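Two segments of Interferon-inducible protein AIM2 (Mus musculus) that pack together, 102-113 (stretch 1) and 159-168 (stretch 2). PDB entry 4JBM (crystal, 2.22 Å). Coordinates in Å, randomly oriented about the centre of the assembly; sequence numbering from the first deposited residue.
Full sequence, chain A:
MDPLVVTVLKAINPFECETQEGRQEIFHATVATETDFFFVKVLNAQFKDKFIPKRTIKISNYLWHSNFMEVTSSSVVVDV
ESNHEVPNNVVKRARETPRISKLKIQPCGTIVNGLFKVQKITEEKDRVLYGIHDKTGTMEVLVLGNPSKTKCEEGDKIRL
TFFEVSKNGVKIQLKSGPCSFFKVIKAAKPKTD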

ATOM      1  N   LYS A 102      -8.863  -8.531 -10.879  1.00 87.05           N
ATOM      2  CA  LYS A 102      -9.365  -8.633  -9.518  1.00 72.47           C
ATOM      3  C   LYS A 102      -9.602  -7.231  -8.976  1.00 75.98           C
ATOM      4  O   LYS A 102     -10.610  -6.971  -8.328  1.00 94.19           O
ATOM      5  CB  LYS A 102      -8.366  -9.389  -8.642  1.00 71.29           C
ATOM      6  CG  LYS A 102      -8.808  -9.594  -7.192  1.00 77.31           C
ATOM      7  CD  LYS A 102      -7.646 -10.100  -6.317  1.00 88.97           C
ATOM      8  CE  LYS A 102      -6.852 -11.232  -6.981  1.00 80.75           C
ATOM      9  NZ  LYS A 102      -5.384 -10.943  -7.058  1.00 66.79           N
ATOM     10  N   LEU A 103      -8.678  -6.324  -9.266  1.00 58.49           N
ATOM     11  CA  LEU A 103      -8.771  -4.961  -8.764  1.00 59.19           C
ATOM     12  C   LEU A 103     -10.009  -4.256  -9.311  1.00 82.35           C
ATOM     13  O   LEU A 103     -10.577  -3.391  -8.643  1.00 89.90           O
ATOM     14  CB  LEU A 103      -7.515  -4.158  -9.122  1.00 67.12           C
ATOM     15  CG  LEU A 103      -6.236  -4.435  -8.329  1.00 75.62           C
ATOM     16  CD1 LEU A 103      -5.116  -3.490  -8.749  1.00 77.14           C
ATOM     17  CD2 LEU A 103      -6.517  -4.292  -6.844  1.00 76.97           C
ATOM     18  N   LYS A 104     -10.422  -4.632 -10.521  1.00 82.25           N
ATOM     19  CA  LYS A 104     -11.534  -3.968 -11.210  1.00 81.27           C
ATOM     20  C   LYS A 104     -12.842  -3.983 -10.420  1.00 81.73           C
ATOM     21  O   LYS A 104     -13.674  -3.094 -10.565  1.00 94.85           O
ATOM     22  CB  LYS A 104     -11.791  -4.628 -12.567  1.00 74.81           C
ATOM     23  CG  LYS A 104     -10.701  -4.453 -13.609  1.00 84.19           C
ATOM     24  CD  LYS A 104     -10.534  -3.013 -14.025  1.00 83.53           C
ATOM     25  CE  LYS A 104      -9.494  -2.891 -15.121  1.00 86.60           C
ATOM     26  NZ  LYS A 104      -9.764  -3.841 -16.229  1.00 84.11           N
ATOM     27  N   ILE A 105     -13.007  -4.989  -9.570  1.00 66.45           N
ATOM     28  CA  ILE A 105     -14.256  -5.191  -8.849  1.00 69.23           C
ATOM     29  C   ILE A 105     -14.154  -4.878  -7.360  1.00 87.44           C
ATOM     30  O   ILE A 105     -14.884  -5.442  -6.542  1.00 99.60           O
ATOM     31  CB  ILE A 105     -14.777  -6.622  -9.066  1.00 78.91           C
ATOM     32  CG1 ILE A 105     -13.787  -7.644  -8.493  1.00 77.05           C
ATOM     33  CG2 ILE A 105     -14.973  -6.884 -10.553  1.00 87.04           C
ATOM     34  CD1 ILE A 105     -14.099  -9.078  -8.859  1.00 72.83           C
ATOM     35  N   GLN A 106     -13.258  -3.964  -7.011  1.00 91.71           N
ATOM     36  CA  GLN A 106     -13.100  -3.574  -5.620  1.00 92.29           C
ATOM     37  C   GLN A 106     -13.680  -2.174  -5.417  1.00 80.11           C
ATOM     38  O   GLN A 106     -13.586  -1.338  -6.315  1.00 82.44           O
ATOM     39  CB  GLN A 106     -11.618  -3.598  -5.244  1.00 90.69           C
ATOM     40  CG  GLN A 106     -10.920  -4.911  -5.601  1.00 79.03           C
ATOM     41  CD  GLN A 106     -11.414  -6.077  -4.785  1.00 84.48           C
ATOM     42  OE1 GLN A 106     -11.538  -5.990  -3.565  1.00 91.13           O
ATOM     43  NE2 GLN A 106     -11.722  -7.177  -5.458  1.00 77.99           N
ATOM     44  N   PRO A 107     -14.271  -1.912  -4.238  1.00 77.93           N
ATOM     45  CA  PRO A 107     -14.795  -0.582  -3.884  1.00 91.80           C
ATOM     46  C   PRO A 107     -13.753   0.536  -3.961  1.00 94.80           C
ATOM     47  O   PRO A 107     -12.552   0.275  -3.876  1.00100.83           O
ATOM     48  CB  PRO A 107     -15.268  -0.753  -2.429  1.00 89.90           C
ATOM     49  CG  PRO A 107     -14.828  -2.113  -1.995  1.00 86.77           C
ATOM     50  CD  PRO A 107     -14.648  -2.926  -3.239  1.00 88.98           C
ATOM     51  N   CYS A 108     -14.211   1.768  -4.164  1.00 83.88           N
ATOM     52  CA  CYS A 108     -13.313   2.916  -4.109  1.00 92.86           C
ATOM     53  C   CYS A 108     -12.802   3.019  -2.676  1.00 84.77           C
ATOM     54  O   CYS A 108     -13.491   2.627  -1.733  1.00 82.44           O
ATOM     55  CB  CYS A 108     -14.028   4.215  -4.516  1.00105.96           C
ATOM     56  SG  CYS A 108     -14.649   4.246  -6.210  1.00131.69           S
ATOM     57  N   GLY A 109     -11.600   3.547  -2.501  1.00 89.92           N
ATOM     58  CA  GLY A 109     -11.015   3.559  -1.177  1.00 88.34           C
ATOM     59  C   GLY A 109     -10.288   2.270  -0.805  1.00 75.13           C
ATOM     60  O   GLY A 109      -9.534   2.274   0.166  1.00 74.88           O
ATOM     61  N   THR A 110     -10.513   1.170  -1.537  1.00 75.42           N
ATOM     62  CA  THR A 110      -9.764  -0.074  -1.259  1.00 80.98           C
ATOM     63  C   THR A 110      -8.280   0.191  -1.385  1.00 66.34           C
ATOM     64  O   THR A 110      -7.812   0.716  -2.398  1.00 64.77           O
ATOM     65  CB  THR A 110     -10.053  -1.238  -2.239  1.00 83.53           C
ATOM     66  OG1 THR A 110     -10.006  -0.762  -3.583  1.00 88.77           O
ATOM     67  CG2 THR A 110     -11.380  -1.897  -1.952  1.00 81.29           C
ATOM     68  N   ILE A 111      -7.545  -0.184  -0.353  1.00 57.89           N
ATOM     69  CA  ILE A 111      -6.115   0.055  -0.366  1.00 77.80           C
ATOM     70  C   ILE A 111      -5.424  -0.955  -1.281  1.00 75.61           C
ATOM     71  O   ILE A 111      -5.738  -2.145  -1.274  1.00 77.36           O
ATOM     72  CB  ILE A 111      -5.535   0.045   1.050  1.00 76.89           C
ATOM     73  CG1 ILE A 111      -6.202   1.164   1.857  1.00 89.13           C
ATOM     74  CG2 ILE A 111      -4.032   0.196   1.019  1.00 69.36           C
ATOM     75  CD1 ILE A 111      -6.261   2.503   1.103  1.00 80.82           C
ATOM     76  N   VAL A 112      -4.510  -0.444  -2.099  1.00 65.79           N
ATOM     77  CA  VAL A 112      -3.753  -1.261  -3.022  1.00 63.00           C
ATOM     78  C   VAL A 112      -2.274  -0.951  -2.854  1.00 67.01           C
ATOM     79  O   VAL A 112      -1.870   0.217  -2.880  1.00 52.93           O
ATOM     80  CB  VAL A 112      -4.177  -1.000  -4.479  1.00 73.10           C
ATOM     81  CG1 VAL A 112      -3.262  -1.750  -5.453  1.00 72.41           C
ATOM     82  CG2 VAL A 112      -5.615  -1.426  -4.680  1.00 67.95           C
ATOM     83  N   ASN A 113      -1.488  -2.001  -2.625  1.00 56.12           N
ATOM     84  CA  ASN A 113      -0.036  -1.926  -2.686  1.00 59.56           C
ATOM     85  C   ASN A 113       0.400  -2.953  -3.728  1.00 59.57           C
ATOM     86  O   ASN A 113      -0.347  -3.891  -4.009  1.00 53.84           O
ATOM     87  CB  ASN A 113       0.598  -2.276  -1.339  1.00 65.96           C
ATOM     88  CG  ASN A 113       0.012  -1.485  -0.185  1.00 78.29           C
ATOM     89  OD1 ASN A 113       0.559  -0.468   0.229  1.00 69.59           O
ATOM     90  ND2 ASN A 113      -1.089  -1.977   0.365  1.00 82.75           N
ATOM     91  N   ARG A 159       6.220   0.805  -8.077  1.00 60.03           N
ATOM     92  CA  ARG A 159       5.851   0.204  -6.803  1.00 64.24           C
ATOM     93  C   ARG A 159       4.940   1.194  -6.087  1.00 60.16           C
ATOM     94  O   ARG A 159       5.359   2.308  -5.748  1.00 59.62           O
ATOM     95  CB  ARG A 159       7.098  -0.127  -5.984  1.00 54.88           C
ATOM     96  CG  ARG A 159       6.894  -1.088  -4.816  1.00 60.14           C
ATOM     97  CD  ARG A 159       8.133  -1.024  -3.959  1.00 71.44           C
ATOM     98  NE  ARG A 159       8.200   0.273  -3.289  1.00 81.91           N
ATOM     99  CZ  ARG A 159       9.240   0.727  -2.599  1.00 78.81           C
ATOM    100  NH1 ARG A 159      10.352   0.019  -2.509  1.00 70.12           N
ATOM    101  NH2 ARG A 159       9.178   1.921  -2.034  1.00 77.55           N
ATOM    102  N   LEU A 160       3.692   0.768  -5.904  1.00 58.74           N
ATOM    103  CA  LEU A 160       2.630   1.548  -5.283  1.00 53.21           C
ATOM    104  C   LEU A 160       2.456   1.132  -3.827  1.00 65.58           C
ATOM    105  O   LEU A 160       2.413  -0.062  -3.518  1.00 64.81           O
ATOM    106  CB  LEU A 160       1.306   1.310  -6.022  1.00 46.50           C
ATOM    107  CG  LEU A 160       0.959   2.079  -7.302  1.00 65.18           C
ATOM    108  CD1 LEU A 160       2.137   2.174  -8.231  1.00 71.25           C
ATOM    109  CD2 LEU A 160      -0.210   1.419  -8.010  1.00 55.84           C
ATOM    110  N   THR A 161       2.366   2.113  -2.937  1.00 54.56           N
ATOM    111  CA  THR A 161       2.026   1.854  -1.539  1.00 54.50           C
ATOM    112  C   THR A 161       0.845   2.737  -1.115  1.00 61.50           C
ATOM    113  O   THR A 161       0.914   3.965  -1.234  1.00 58.39           O
ATOM    114  CB  THR A 161       3.229   2.094  -0.606  1.00 59.22           C
ATOM    115  OG1 THR A 161       4.405   1.489  -1.161  1.00 65.49           O
ATOM    116  CG2 THR A 161       2.962   1.521   0.775  1.00 64.41           C
ATOM    117  N   PHE A 162      -0.244   2.107  -0.672  1.00 64.16           N
ATOM    118  CA  PHE A 162      -1.457   2.814  -0.261  1.00 65.54           C
ATOM    119  C   PHE A 162      -2.082   3.658  -1.372  1.00 66.45           C
ATOM    120  O   PHE A 162      -2.423   4.817  -1.166  1.00 65.79           O
ATOM    121  CB  PHE A 162      -1.204   3.682   0.979  1.00 82.63           C
ATOM    122  CG  PHE A 162      -2.381   3.778   1.922  1.00 88.07           C
ATOM    123  CD1 PHE A 162      -2.735   2.715   2.737  1.00 81.57           C
ATOM    124  CD2 PHE A 162      -3.120   4.958   2.003  1.00 91.21           C
ATOM    125  CE1 PHE A 162      -3.806   2.814   3.612  1.00 81.67           C
ATOM    126  CE2 PHE A 162      -4.196   5.070   2.872  1.00 84.18           C
ATOM    127  CZ  PHE A 162      -4.539   3.995   3.681  1.00 93.71           C
ATOM    128  N   PHE A 163      -2.237   3.087  -2.553  1.00 62.20           N
ATOM    129  CA  PHE A 163      -3.032   3.765  -3.553  1.00 67.08           C
ATOM    130  C   PHE A 163      -4.443   3.269  -3.327  1.00 66.60           C
ATOM    131  O   PHE A 163      -4.638   2.307  -2.579  1.00 58.87           O
ATOM    132  CB  PHE A 163      -2.537   3.436  -4.964  1.00 53.57           C
ATOM    133  CG  PHE A 163      -1.440   4.343  -5.439  1.00 65.40           C
ATOM    134  CD1 PHE A 163      -0.272   4.500  -4.696  1.00 66.66           C
ATOM    135  CD2 PHE A 163      -1.595   5.084  -6.599  1.00 46.61           C
ATOM    136  CE1 PHE A 163       0.736   5.353  -5.129  1.00 59.28           C
ATOM    137  CE2 PHE A 163      -0.592   5.936  -7.037  1.00 47.50           C
ATOM    138  CZ  PHE A 163       0.573   6.076  -6.295  1.00 56.44           C
ATOM    139  N   GLU A 164      -5.427   3.888  -3.976  1.00 52.22           N
ATOM    140  CA  GLU A 164      -6.797   3.439  -3.767  1.00 55.68           C
ATOM    141  C   GLU A 164      -7.429   3.109  -5.103  1.00 52.73           C
ATOM    142  O   GLU A 164      -7.102   3.725  -6.101  1.00 64.54           O
ATOM    143  CB  GLU A 164      -7.616   4.503  -3.016  1.00 83.92           C
ATOM    144  CG  GLU A 164      -7.023   4.932  -1.677  1.00 95.35           C
ATOM    145  CD  GLU A 164      -6.175   6.188  -1.775  1.00111.30           C
ATOM    146  OE1 GLU A 164      -6.238   6.869  -2.820  1.00115.35           O
ATOM    147  OE2 GLU A 164      -5.450   6.495  -0.803  1.00114.15           O
ATOM    148  N   VAL A 165      -8.319   2.124  -5.134  1.00 66.40           N
ATOM    149  CA  VAL A 165      -9.130   1.932  -6.326  1.00 82.31           C
ATOM    150  C   VAL A 165     -10.049   3.145  -6.405  1.00 97.33           C
ATOM    151  O   VAL A 165     -10.551   3.623  -5.389  1.00 91.80           O
ATOM    152  CB  VAL A 165      -9.940   0.617  -6.279  1.00 90.00           C
ATOM    153  CG1 VAL A 165     -11.076   0.614  -7.286  1.00100.36           C
ATOM    154  CG2 VAL A 165      -9.024  -0.577  -6.491  1.00 83.56           C
ATOM    155  N   SER A 166     -10.237   3.670  -7.610  1.00105.31           N
ATOM    156  CA  SER A 166     -10.976   4.913  -7.785  1.00102.92           C
ATOM    157  C   SER A 166     -11.898   4.795  -8.981  1.00104.81           C
ATOM    158  O   SER A 166     -11.565   4.150  -9.967  1.00 94.02           O
ATOM    159  CB  SER A 166     -10.006   6.089  -7.982  1.00 89.99           C
ATOM    160  OG  SER A 166     -10.694   7.257  -8.385  1.00 95.83           O
ATOM    161  N   LYS A 167     -13.052   5.445  -8.905  1.00115.40           N
ATOM    162  CA  LYS A 167     -13.911   5.550 -10.071  1.00121.75           C
ATOM    163  C   LYS A 167     -13.726   6.925 -10.691  1.00120.66           C
ATOM    164  O   LYS A 167     -13.655   7.934  -9.991  1.00125.24           O
ATOM    165  CB  LYS A 167     -15.386   5.284  -9.721  1.00126.15           C
ATOM    166  CG  LYS A 167     -16.335   5.328 -10.921  1.00131.84           C
ATOM    167  CD  LYS A 167     -17.779   5.025 -10.526  1.00132.57           C
ATOM    168  CE  LYS A 167     -18.421   6.181  -9.775  1.00131.65           C
ATOM    169  NZ  LYS A 167     -18.544   7.415 -10.611  1.00131.44           N
ATOM    170  N   ASN A 168     -13.660   6.977 -12.001  1.00116.11           N
ATOM    171  CA  ASN A 168     -13.665   8.237 -12.699  1.00114.56           C
ATOM    172  C   ASN A 168     -14.658   8.101 -13.816  1.00118.68           C
ATOM    173  O   ASN A 168     -14.293   7.781 -14.937  1.00115.28           O
ATOM    174  CB  ASN A 168     -12.291   8.563 -13.242  1.00114.77           C
ATOM    175  CG  ASN A 168     -12.197   9.974 -13.747  1.00121.23           C
ATOM    176  OD1 ASN A 168     -13.214  10.614 -14.028  1.00121.77           O
ATOM    177  ND2 ASN A 168     -10.972  10.476 -13.862  1.00121.96           N
TER

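Val165 is the centre of this contact. It has the largest area covered by the other stretch, 127 Å², and its CA-to-CB bond points toward that stretch. Its side chain is received by the segment from Leu103 to Thr110. Val165 CG1 lies 3.3 Å from Gln106 O. Val165 CB is 3.6 Å from Pro107 O and 3.0 Å from Thr110 OG1. These are close packing contacts against polar atoms, not hydrogen bonds, because the valine side chain has no polar hydrogen to give. Two of these oxygens, Pro107 O and Thr110 OG1, are engaged within their own stretch. Thr110 OG1 donates to Pro107 O at 2.8 Å, and Thr110 N donates to the same Pro107 O at 3.2 Å. Pro107 to Thr110 form a type II turn, and these two bonds tie its ends together. Apolar neighbours complete the pocket. Val165 CG2 is 4.0 Å from Val112 CG2 and 4.5 Å from Leu103 CD2.

The backbone of Val165 is bonded through both its polar atoms. Val165 N donates to Thr110 O at 3.1 Å. Val165 O accepts from Gly109 N, also at 3.1 Å. Val165 O also receives a CA-H...O contact from Cys108 CA at 3.1 Å. The turn is thus fixed to the strand by its main chain. Gly109 has phi/psi of 85/-16. At these angles a CB would be jammed against the carbonyl oxygen of the residue before, so the backbone itself calls for glycine. Within the turn, Cys108 SG approaches Lys167 N to 3.4 Å and packs 3.7 Å from Lys167 CB.

Ile111 is the second main residue, with 71 Å² covered. It pairs with Glu164 as an antiparallel, non-hydrogen-bonded bridge, and both side chains leave on the same face of the sheet. Ile111 CD1 is 3.8 Å from Glu164 CG. The same methyl sits over one face of the Phe162 ring, 3.6 Å from Ile111 CD1 to the ring centroid and 17° off the normal. This is a CH-pi contact. Ile111 CG2 also comes within 3.3 Å of Phe162 CD1. The CA-to-CB bond of Phe162 points away from stretch 1, but the end of the side chain comes nearer, which brings the ring to Ile111.

The next bridge is Val112 with Phe163, whose side chains lie on the opposite face from those of Ile111 and Glu164. It is the hydrogen-bonded type. Val112 N donates to Phe163 O at 2.8 Å, and Phe163 N donates to Val112 O at 2.9 Å.

Asn113, with 60 Å² covered, holds the place where stretch 2 turns a corner at Thr161 and Phe162. Its side chain takes over from the main-chain pairing: Phe162 N donates to Asn113 OD1 at 2.8 Å. Asn113 OD1 also lies 3.2 Å from Thr161 CG2. On the backbone, Asn113 CA makes a CA-H...O contact with Leu160 O at 3.2 Å.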